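Local structure of Tae4 (Agrobacterium tumefaciens, 6IJF) at residues C[5-9]-C[160-164]; C[84-88]-C[129-133]; C[104-109]-C[151-156]. The protein is a type VI secretion amidase effector of the papain-like peptidase clan that probably cleaves peptide stems of the peptidoglycan of rival bacteria. All coordinates share one frame; numbering follows the deposited sequence.

Contact 1. Residues C[5-9]-C[160-164]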
# COMPACT_ATOMS: atom_id res chain seq x y z
N ASN C 5 -9.54 -25.35 20.54
CA ASN C 5 -8.11 -25.23 20.16
C ASN C 5 -8.02 -24.23 18.99
O ASN C 5 -8.54 -24.54 17.88
CB ASN C 5 -7.46 -26.58 19.84
CG ASN C 5 -5.98 -26.45 19.58
OD1 ASN C 5 -5.56 -25.80 18.62
ND2 ASN C 5 -5.16 -27.06 20.42
N PHE C 6 -7.34 -23.11 19.22
CA PHE C 6 -7.13 -22.07 18.19
C PHE C 6 -6.44 -22.68 16.96
O PHE C 6 -6.83 -22.31 15.85
CB PHE C 6 -6.31 -20.88 18.72
CG PHE C 6 -6.18 -19.81 17.68
CD1 PHE C 6 -7.22 -18.92 17.45
CD2 PHE C 6 -5.06 -19.73 16.88
CE1 PHE C 6 -7.12 -17.94 16.48
CE2 PHE C 6 -4.97 -18.76 15.89
CZ PHE C 6 -6.00 -17.85 15.71
N ASP C 7 -5.43 -23.56 17.13
CA ASP C 7 -4.69 -24.10 15.95
C ASP C 7 -5.66 -24.92 15.10
O ASP C 7 -5.51 -24.89 13.87
CB ASP C 7 -3.46 -24.88 16.39
CG ASP C 7 -2.48 -23.97 17.11
OD1 ASP C 7 -2.19 -22.87 16.59
OD2 ASP C 7 -2.03 -24.36 18.20
N THR C 8 -6.63 -25.59 15.72
CA THR C 8 -7.63 -26.41 14.99
C THR C 8 -8.57 -25.46 14.24
O THR C 8 -8.79 -25.65 13.05
CB THR C 8 -8.40 -27.33 15.95
OG1 THR C 8 -7.44 -28.21 16.54
CG2 THR C 8 -9.48 -28.12 15.25
N LEU C 9 -9.10 -24.46 14.94
CA LEU C 9 -10.01 -23.45 14.36
C LEU C 9 -9.37 -22.79 13.13
O LEU C 9 -10.02 -22.75 12.07
CB LEU C 9 -10.31 -22.42 15.44
CG LEU C 9 -11.44 -21.47 15.11
CD1 LEU C 9 -12.76 -22.23 14.92
CD2 LEU C 9 -11.56 -20.43 16.23
N PRO C 160 -9.81 -13.85 23.13
CA PRO C 160 -8.58 -14.63 23.14
C PRO C 160 -8.86 -16.14 23.27
O PRO C 160 -9.77 -16.48 23.97
CB PRO C 160 -7.81 -14.10 24.36
CG PRO C 160 -8.88 -13.55 25.25
CD PRO C 160 -9.98 -13.04 24.35
N LEU C 161 -8.10 -16.99 22.56
CA LEU C 161 -8.20 -18.47 22.60
C LEU C 161 -6.82 -19.10 22.84
O LEU C 161 -6.74 -20.25 23.34
CB LEU C 161 -8.77 -18.95 21.27
CG LEU C 161 -10.22 -18.57 21.00
CD1 LEU C 161 -10.63 -19.13 19.66
CD2 LEU C 161 -11.16 -19.06 22.11
N GLN C 162 -5.77 -18.42 22.40
CA GLN C 162 -4.34 -18.82 22.58
C GLN C 162 -3.55 -17.56 23.00
O GLN C 162 -4.03 -16.42 22.70
CB GLN C 162 -3.79 -19.39 21.26
CG GLN C 162 -2.63 -20.36 21.44
CD GLN C 162 -2.54 -21.30 20.26
OE1 GLN C 162 -2.17 -20.90 19.17
NE2 GLN C 162 -2.91 -22.56 20.48
N ALA C 163 -2.41 -17.73 23.68
CA ALA C 163 -1.54 -16.63 24.14
C ALA C 163 -0.18 -16.72 23.43
O ALA C 163 0.74 -15.97 23.81
CB ALA C 163 -1.40 -16.70 25.65
N SER C 164 -0.07 -17.58 22.41
CA SER C 164 1.21 -18.00 21.79
C SER C 164 0.97 -18.66 20.44
O SER C 164 1.27 -17.99 19.46
CB SER C 164 1.97 -18.93 22.74
OG SER C 164 2.54 -18.19 23.81
O HOH W 1 -5.79 -22.63 21.82
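A water is gripped between F6 and L161: it accepts from F6 N at 3.1 Å and donates to L161 O at 3.0 Å, so it ties the first turn of helix 6-11 to the tail that follows the last strand. F6 N sits where a helix has no carbonyl of its own to pair with, and the water supplies the missing acceptor. Just before it, N5 occupies the N-cap. Its OD1 takes the amide of T8, with T8 N at 3.1 Å and tilted 29° out of the carbonyl plane, and adds a weaker bond from D7 N.

Beside the water the contact is apolar. The CB of F6 rests on two side chains of the tail, 4.0 Å from L161 CB and 3.9 Å from Q162 CB, while L161 CD1 comes up to the edge of the phenyl ring near its plane. F6 swings its ring anti to the backbone N (chi1 -177°), and in that direction it also reaches N116 and R137 on the sheet. L161 and Q162 both face N116, a classic beta bulge that bends the chain as strand 155-160 ends on its antiparallel neighbour 116-122. The bulge turns two successive side chains toward the helix. One of them, L161, meets L9 at about a right angle, L161 CD1 to L9 CD2 3.8 Å; L9 itself lies on A55 and F56 of helix 48-58 and on L135.

Farther out, toward solvent, the D7 carboxylate lies across the Q162 amide with the two planes 46° apart. At the N-terminal end of the helix that negative charge probably also gains from the helix dipole, and R137 gives it a long, weak ionic partner.

Contact 2. Residues C[84-88]-C[129-133]; sequences MRRLA and GGGHI
M84 sends CG anti to its own amide (chi1 173°) and then bends sharply at chi2 (-92°), a combination that lays the thioether along the backbone of 130-132. SD comes within 3.5 Å of G130 C, CG sits 3.6 Å from G131 O, and the methyl CE lies 3.7 Å from H132 O. Across to 129-133 the sulfur thus meets peptide groups. R85 also starts with CG anti to its backbone N, and a bend at chi3 folds its guanidinium back so that one face lies over G130 CA, offset toward the rim, with NH2 3.6 Å from that carbon.

Helix 84-92 and strand 131-137 pass at 49° with their local axes 8.4 Å apart, and three glycines lead into the strand. At G130, R85 CB and M84 SD stand too near the backbone for a side chain to fit comfortably, and the backbone angles of G131, with a positive phi, by themselves call for glycine. Farther along the strand, I133 fills the angle between the two elements: its CG2 touches M84 CG at 3.9 Å and L87 CD2 at 4.1 Å, and its CD1 lies 4.2 Å from A88 CA.

H132 points from the other side of the strand. Its NE2 is hydrogen-bonded to D134 and its side chain touches C48, an arrangement consistent with the Cys-His-Asp triad of papain-like amidases. A polar side chain of another protein chain, probably an immunity partner, meets the imidazole with the ring planes steeply inclined.

M84 packs on C48 as well as on the H132 backbone, so the nonpolar wall it forms with L87 and I133 probably lies next to the presumed catalytic residues, holding strand and helix together by van der Waals contact.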
# COMPACT_ATOMS: atom_id res chain seq x y z
N MET C 84 -22.72 -10.75 9.86
CA MET C 84 -21.57 -10.56 10.78
C MET C 84 -22.08 -10.12 12.16
O MET C 84 -21.62 -10.69 13.16
CB MET C 84 -20.58 -9.55 10.22
CG MET C 84 -19.48 -9.22 11.20
SD MET C 84 -19.96 -7.77 12.19
CE MET C 84 -18.61 -7.81 13.38
N ARG C 85 -23.03 -9.20 12.21
CA ARG C 85 -23.57 -8.68 13.52
C ARG C 85 -24.18 -9.85 14.33
O ARG C 85 -23.87 -10.00 15.54
CB ARG C 85 -24.57 -7.54 13.25
CG ARG C 85 -25.02 -6.81 14.52
CD ARG C 85 -26.17 -5.83 14.28
NE ARG C 85 -26.20 -5.20 12.96
CZ ARG C 85 -25.47 -4.15 12.58
NH1 ARG C 85 -24.59 -3.60 13.41
NH2 ARG C 85 -25.60 -3.66 11.36
N ARG C 86 -25.02 -10.67 13.69
CA ARG C 86 -25.66 -11.84 14.35
C ARG C 86 -24.60 -12.84 14.78
O ARG C 86 -24.71 -13.32 15.92
CB ARG C 86 -26.73 -12.47 13.44
CG ARG C 86 -27.97 -11.60 13.31
CD ARG C 86 -29.23 -12.44 13.16
NE ARG C 86 -29.18 -13.13 11.89
CZ ARG C 86 -29.31 -12.55 10.70
NH1 ARG C 86 -29.26 -13.28 9.60
NH2 ARG C 86 -29.52 -11.24 10.61
N LEU C 87 -23.56 -13.10 13.96
CA LEU C 87 -22.52 -14.07 14.40
C LEU C 87 -21.78 -13.50 15.62
O LEU C 87 -21.47 -14.27 16.53
CB LEU C 87 -21.57 -14.42 13.24
CG LEU C 87 -20.49 -15.46 13.57
CD1 LEU C 87 -21.10 -16.78 14.02
CD2 LEU C 87 -19.58 -15.70 12.39
N ALA C 88 -21.44 -12.21 15.62
CA ALA C 88 -20.69 -11.56 16.75
C ALA C 88 -21.52 -11.65 18.04
O ALA C 88 -20.98 -12.00 19.08
CB ALA C 88 -20.38 -10.12 16.39
N GLY C 129 -22.71 -2.61 6.24
CA GLY C 129 -22.74 -3.91 6.96
C GLY C 129 -22.36 -3.76 8.43
O GLY C 129 -21.79 -2.70 8.79
N GLY C 130 -22.64 -4.78 9.25
CA GLY C 130 -22.27 -4.86 10.68
C GLY C 130 -20.78 -4.62 10.91
O GLY C 130 -20.39 -4.11 11.98
N GLY C 131 -19.94 -4.93 9.91
CA GLY C 131 -18.48 -4.91 10.07
C GLY C 131 -17.89 -6.24 9.65
O GLY C 131 -18.44 -6.86 8.73
N HIS C 132 -16.74 -6.59 10.21
CA HIS C 132 -15.91 -7.72 9.74
C HIS C 132 -15.59 -8.60 10.94
O HIS C 132 -15.20 -8.07 11.99
CB HIS C 132 -14.64 -7.20 9.06
CG HIS C 132 -13.75 -8.28 8.54
ND1 HIS C 132 -14.12 -9.07 7.48
CD2 HIS C 132 -12.53 -8.71 8.95
CE1 HIS C 132 -13.16 -9.96 7.25
NE2 HIS C 132 -12.16 -9.74 8.12
N ILE C 133 -15.76 -9.90 10.77
CA ILE C 133 -15.33 -10.89 11.80
C ILE C 133 -14.32 -11.84 11.18
O ILE C 133 -14.42 -12.14 9.96
CB ILE C 133 -16.57 -11.60 12.38
CG1 ILE C 133 -16.19 -12.36 13.64
CG2 ILE C 133 -17.28 -12.45 11.33
CD1 ILE C 133 -17.38 -12.80 14.45

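Contact 3. Residues C[104-109]-C[151-156]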
# COMPACT_ATOMS: atom_id res chain seq x y z
N THR C 104 -10.47 0.00 20.96
CA THR C 104 -10.54 1.10 19.97
C THR C 104 -9.41 0.92 18.98
O THR C 104 -8.43 0.23 19.25
CB THR C 104 -10.41 2.45 20.69
OG1 THR C 104 -9.12 2.50 21.32
CG2 THR C 104 -11.53 2.62 21.69
N PRO C 105 -9.48 1.55 17.79
CA PRO C 105 -8.37 1.49 16.85
C PRO C 105 -7.00 1.78 17.48
O PRO C 105 -6.05 1.11 17.12
CB PRO C 105 -8.70 2.59 15.82
CG PRO C 105 -10.20 2.79 15.92
CD PRO C 105 -10.61 2.34 17.30
N ALA C 106 -6.89 2.77 18.38
CA ALA C 106 -5.57 3.16 18.94
C ALA C 106 -5.11 2.13 19.99
O ALA C 106 -3.89 2.16 20.30
CB ALA C 106 -5.59 4.56 19.54
N THR C 107 -5.98 1.23 20.47
CA THR C 107 -5.62 0.25 21.55
C THR C 107 -5.66 -1.22 21.11
O THR C 107 -5.06 -2.04 21.82
CB THR C 107 -6.48 0.47 22.79
OG1 THR C 107 -7.87 0.39 22.48
CG2 THR C 107 -6.17 1.81 23.42
N ALA C 108 -6.29 -1.57 19.99
CA ALA C 108 -6.52 -2.98 19.64
C ALA C 108 -5.20 -3.72 19.44
O ALA C 108 -5.14 -4.90 19.81
CB ALA C 108 -7.45 -3.11 18.45
N ARG C 109 -4.17 -3.12 18.85
CA ARG C 109 -2.91 -3.87 18.54
C ARG C 109 -2.22 -4.28 19.85
O ARG C 109 -1.86 -5.48 19.98
CB ARG C 109 -1.96 -3.08 17.64
CG ARG C 109 -0.75 -3.89 17.20
CD ARG C 109 0.33 -3.03 16.61
NE ARG C 109 1.06 -2.31 17.63
CZ ARG C 109 0.92 -1.03 17.91
NH1 ARG C 109 0.11 -0.24 17.21
NH2 ARG C 109 1.65 -0.51 18.87
N TYR C 151 -8.96 -1.67 11.23
CA TYR C 151 -8.70 -0.79 12.39
C TYR C 151 -9.37 0.57 12.17
O TYR C 151 -9.49 1.29 13.14
CB TYR C 151 -7.20 -0.65 12.64
CG TYR C 151 -6.56 -1.76 13.42
CD1 TYR C 151 -6.44 -3.04 12.90
CD2 TYR C 151 -5.99 -1.51 14.65
CE1 TYR C 151 -5.81 -4.05 13.61
CE2 TYR C 151 -5.35 -2.50 15.36
CZ TYR C 151 -5.25 -3.77 14.84
OH TYR C 151 -4.62 -4.76 15.55
N ASN C 152 -9.96 0.83 11.00
CA ASN C 152 -10.74 2.07 10.78
C ASN C 152 -12.13 1.94 11.44
O ASN C 152 -12.91 2.88 11.32
CB ASN C 152 -10.82 2.46 9.29
CG ASN C 152 -11.49 1.44 8.39
OD1 ASN C 152 -11.37 0.24 8.62
ND2 ASN C 152 -12.16 1.90 7.35
N SER C 153 -12.40 0.86 12.16
CA SER C 153 -13.73 0.57 12.75
C SER C 153 -13.91 1.37 14.04
O SER C 153 -12.91 1.82 14.63
CB SER C 153 -13.95 -0.93 12.92
OG SER C 153 -13.23 -1.43 14.03
N GLU C 154 -15.16 1.52 14.48
CA GLU C 154 -15.56 2.27 15.71
C GLU C 154 -15.10 1.51 16.97
O GLU C 154 -14.47 2.14 17.87
CB GLU C 154 -17.07 2.47 15.71
CG GLU C 154 -17.61 3.18 16.94
CD GLU C 154 -19.10 3.47 16.87
OE1 GLU C 154 -19.88 2.54 16.57
OE2 GLU C 154 -19.50 4.64 17.12
N THR C 155 -15.43 0.23 17.08
CA THR C 155 -14.99 -0.63 18.20
C THR C 155 -14.46 -1.94 17.62
O THR C 155 -14.84 -2.31 16.49
CB THR C 155 -16.08 -0.90 19.25
OG1 THR C 155 -17.08 -1.72 18.66
CG2 THR C 155 -16.74 0.35 19.78
N ILE C 156 -13.57 -2.55 18.37
CA ILE C 156 -12.96 -3.85 18.01
C ILE C 156 -13.18 -4.78 19.20
O ILE C 156 -12.79 -4.40 20.32
CB ILE C 156 -11.49 -3.63 17.67
CG1 ILE C 156 -11.38 -2.66 16.49
CG2 ILE C 156 -10.79 -4.96 17.43
CD1 ILE C 156 -10.00 -2.14 16.24
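Residues 104-109 run close against residues 151-156, with T104 CA 5.1 Å from T155 CA and P105 CA 5.0 Å from Y151 CA. Here edge strand 101-103 leaves the antiparallel sheet beside strand 155-160, which opens with a classic beta bulge: E154 and T155 both face N122. The chain then winds from T104 into helix 108-112, with T104 O accepting the amides of both T107 and A108, and T104 OG1 bonded to T107 OG1 at 2.7 Å.

P105 wedges into the turn. Its ring carbons press on carbonyl oxygens, CB 3.1 Å from Y151 O and CG 3.2 Å from S153 O, so the ring packs against backbone oxygens, probably through C-H contacts. Beyond it, A108 CB packs on I156 CD1 at 3.5 Å and leans obliquely on the ring of Y151. CG1 of I156 stands beside the backbone N (chi1 -59°), which carries CD1 across to A108 and P105 while CG2 stays near A108 CB.

The phenol of Y151 slides along the start of the helix, with P105 O and R109 N at its ring edge, in plane. Its hydroxyl comes near R109 CA but bonds to T143. R109 turns its guanidinium away from this packing, and its NH1 reaches the backbone of another protein chain in the assembly, so this corner belongs to an intermolecular interface. Inside the turn, S153 OG donates to T155 O over 3.1 Å, approaching from above the carbonyl plane, 61° out of it.

Overall arrangement
Contact 2 is the buried one, nearest the middle of the chain and next to the presumed catalytic residues; contacts 1 and 3 lie farther out and are only partly buried. Strand 155-160 connects those two: contact 3 holds its start and contact 1 its end, each at a bulge where the strand pairs with 116-122. Contacts 2 and 3 have centres 15 Å apart and grip different strands of the same five-stranded sheet, whereas 1 and 2 lie on opposite sides of the chain's centre. Contact 1 mixes water and apolar packing where the two termini meet, contact 2 sets thioether and aliphatic groups on glycine backbone, and contact 3 pairs proline with carbonyls beside another protein chain.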